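Local structure of dual specificity protein phosphatase 8 (Homo sapiens, 4JMK) at residues Y31-S36 with M51-N56. The protein is a dual-specificity phosphatase, represented here by its catalytic domain, that probably removes phosphate from tyrosine, serine and threonine residues of MAP kinases and so restrains their activity. The protein carries 1 engineered substitution. Residues are numbered along the deposited sequence; the frame is centred on the assembly and turned at random.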
loop_
_atom_site.group_PDB
_atom_site.type_symbol
_atom_site.label_atom_id
_atom_site.label_comp_id
_atom_site.label_asym_id
_atom_site.label_seq_id
_atom_site.Cartn_x
_atom_site.Cartn_y
_atom_site.Cartn_z
ATOM N N TYR A 31 10.567 2.264 7.365
ATOM C CA TYR A 31 9.574 3.128 6.712
ATOM C C TYR A 31 8.158 2.616 6.963
ATOM O O TYR A 31 7.921 1.402 6.924
ATOM C CB TYR A 31 9.779 3.123 5.195
ATOM C CG TYR A 31 10.882 4.019 4.684
ATOM C CD1 TYR A 31 12.215 3.686 4.858
ATOM C CD2 TYR A 31 10.580 5.181 3.992
ATOM C CE1 TYR A 31 13.218 4.494 4.364
ATOM C CE2 TYR A 31 11.574 5.996 3.496
ATOM C CZ TYR A 31 12.887 5.648 3.686
ATOM O OH TYR A 31 13.878 6.460 3.193
ATOM N N VAL A 32 7.227 3.541 7.168
ATOM C CA VAL A 32 5.822 3.203 7.434
ATOM C C VAL A 32 4.860 4.067 6.625
ATOM O O VAL A 32 4.918 5.310 6.675
ATOM C CB VAL A 32 5.459 3.365 8.923
ATOM C CG1 VAL A 32 3.922 3.190 9.129
ATOM C CG2 VAL A 32 6.226 2.350 9.777
ATOM N N LEU A 33 3.975 3.401 5.883
ATOM C CA LEU A 33 2.870 4.061 5.197
ATOM C C LEU A 33 1.587 3.661 5.912
ATOM O O LEU A 33 1.176 2.502 5.872
ATOM C CB LEU A 33 2.819 3.638 3.722
ATOM C CG LEU A 33 1.821 4.342 2.806
ATOM C CD1 LEU A 33 1.925 5.814 2.928
ATOM C CD2 LEU A 33 2.064 3.926 1.342
ATOM N N ASN A 34 0.974 4.632 6.577
ATOM C CA ASN A 34 -0.155 4.414 7.475
ATOM C C ASN A 34 -1.414 4.900 6.779
ATOM O O ASN A 34 -1.621 6.115 6.632
ATOM C CB ASN A 34 0.110 5.233 8.740
ATOM C CG ASN A 34 -0.993 5.128 9.774
ATOM O OD1 ASN A 34 -2.151 4.852 9.461
ATOM N ND2 ASN A 34 -0.639 5.406 11.022
ATOM N N ALA A 35 -2.250 3.958 6.341
ATOM C CA ALA A 35 -3.459 4.300 5.596
ATOM C C ALA A 35 -4.644 4.295 6.542
ATOM O O ALA A 35 -5.417 3.337 6.571
ATOM C CB ALA A 35 -3.684 3.306 4.462
ATOM N N SER A 36 -4.767 5.357 7.334
ATOM C CA SER A 36 -5.831 5.466 8.330
ATOM C C SER A 36 -5.825 6.862 8.927
ATOM O O SER A 36 -4.846 7.595 8.775
ATOM C CB SER A 36 -5.599 4.471 9.462
ATOM O OG SER A 36 -4.650 5.003 10.377
ATOM N N MET A 51 4.600 8.263 6.357
ATOM C CA MET A 51 3.590 8.965 5.563
ATOM C C MET A 51 2.206 8.481 5.944
ATOM O O MET A 51 1.976 7.274 6.037
ATOM C CB MET A 51 3.811 8.730 4.068
ATOM C CG MET A 51 2.680 9.305 3.202
ATOM S SD MET A 51 2.912 8.947 1.449
ATOM C CE MET A 51 1.311 9.455 0.792
ATOM N N ARG A 52 1.284 9.414 6.168
ATOM C CA ARG A 52 -0.110 9.054 6.440
ATOM C C ARG A 52 -0.972 9.264 5.194
ATOM O O ARG A 52 -0.837 10.279 4.515
ATOM C CB ARG A 52 -0.677 9.890 7.597
ATOM C CG ARG A 52 -2.134 9.525 7.970
ATOM C CD ARG A 52 -2.647 10.246 9.239
ATOM N NE ARG A 52 -1.843 9.954 10.428
ATOM C CZ ARG A 52 -1.998 8.880 11.205
ATOM N NH1 ARG A 52 -2.934 7.971 10.931
ATOM N NH2 ARG A 52 -1.223 8.716 12.266
ATOM N N VAL A 53 -1.832 8.290 4.899
ATOM C CA VAL A 53 -2.935 8.472 3.948
ATOM C C VAL A 53 -4.212 8.498 4.782
ATOM O O VAL A 53 -4.707 7.445 5.204
ATOM C CB VAL A 53 -3.010 7.332 2.924
ATOM C CG1 VAL A 53 -4.213 7.534 1.983
ATOM C CG2 VAL A 53 -1.732 7.274 2.131
ATOM N N PRO A 54 -4.723 9.707 5.058
ATOM C CA PRO A 54 -5.769 9.911 6.062
ATOM C C PRO A 54 -7.154 9.510 5.559
ATOM O O PRO A 54 -7.971 10.372 5.233
ATOM C CB PRO A 54 -5.694 11.420 6.331
ATOM C CG PRO A 54 -5.248 12.003 5.025
ATOM C CD PRO A 54 -4.317 10.971 4.412
ATOM N N ILE A 55 -7.420 8.208 5.510
ATOM C CA ILE A 55 -8.703 7.723 5.001
ATOM C C ILE A 55 -9.379 6.715 5.930
ATOM O O ILE A 55 -8.713 5.928 6.606
ATOM C CB ILE A 55 -8.543 7.080 3.604
ATOM C CG1 ILE A 55 -7.568 5.894 3.665
ATOM C CG2 ILE A 55 -8.074 8.116 2.591
ATOM C CD1 ILE A 55 -7.409 5.144 2.350
ATOM N N ASN A 56 -10.710 6.742 5.936
ATOM C CA ASN A 56 -11.534 5.795 6.681
ATOM C C ASN A 56 -11.886 4.587 5.801
ATOM O O ASN A 56 -11.869 4.696 4.578
ATOM C CB ASN A 56 -12.812 6.520 7.130
ATOM C CG ASN A 56 -13.625 5.727 8.136
ATOM O OD1 ASN A 56 -14.768 5.349 7.869
ATOM N ND2 ASN A 56 -13.043 5.479 9.302
#
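The guanidinium of Arg52 meets Ser36 at its edge and the side-chain amide of Asn34 obliquely, the two planes 57° apart. In its own plane, Arg52 NH1 donates to Ser36 O at 2.9 Å, yet that donor stands well above the carbonyl plane. Asn34 ND2 and Arg52 NH1, 3.4 Å apart, are both donors; Asn34 ND2 and Arg52 NH2 instead share Cys39 O. Ser36 OG donates to a lone pair of Asn34 OD1 (2.7 Å); with the ND2 bond to Cys39 O, this sets the amide's rotation.

On the face opposite Asn34 and Arg52, Leu33 and Met51 lie side by side and pack on helix 67-79, Leu33 CD1 3.6 Å from Met51 CG and 4.0 Å from Val53 CG2. Parallel pairing joins strand 29-34, which has strand 83-87 on its other side in the catalytic domain's mixed sheet, to edge strand 50-52: Asn34 N to Met51 O (2.9 Å, 174°), then Val53 N to Asn34 O (2.8 Å).

Ala35 lies close to Ser88, the engineered replacement at the predicted phosphocysteine position. The paired strands thus present an apolar face and a polar one, where carbonyls receive the guanidinium N-H groups and would be expected to favour its positive charge.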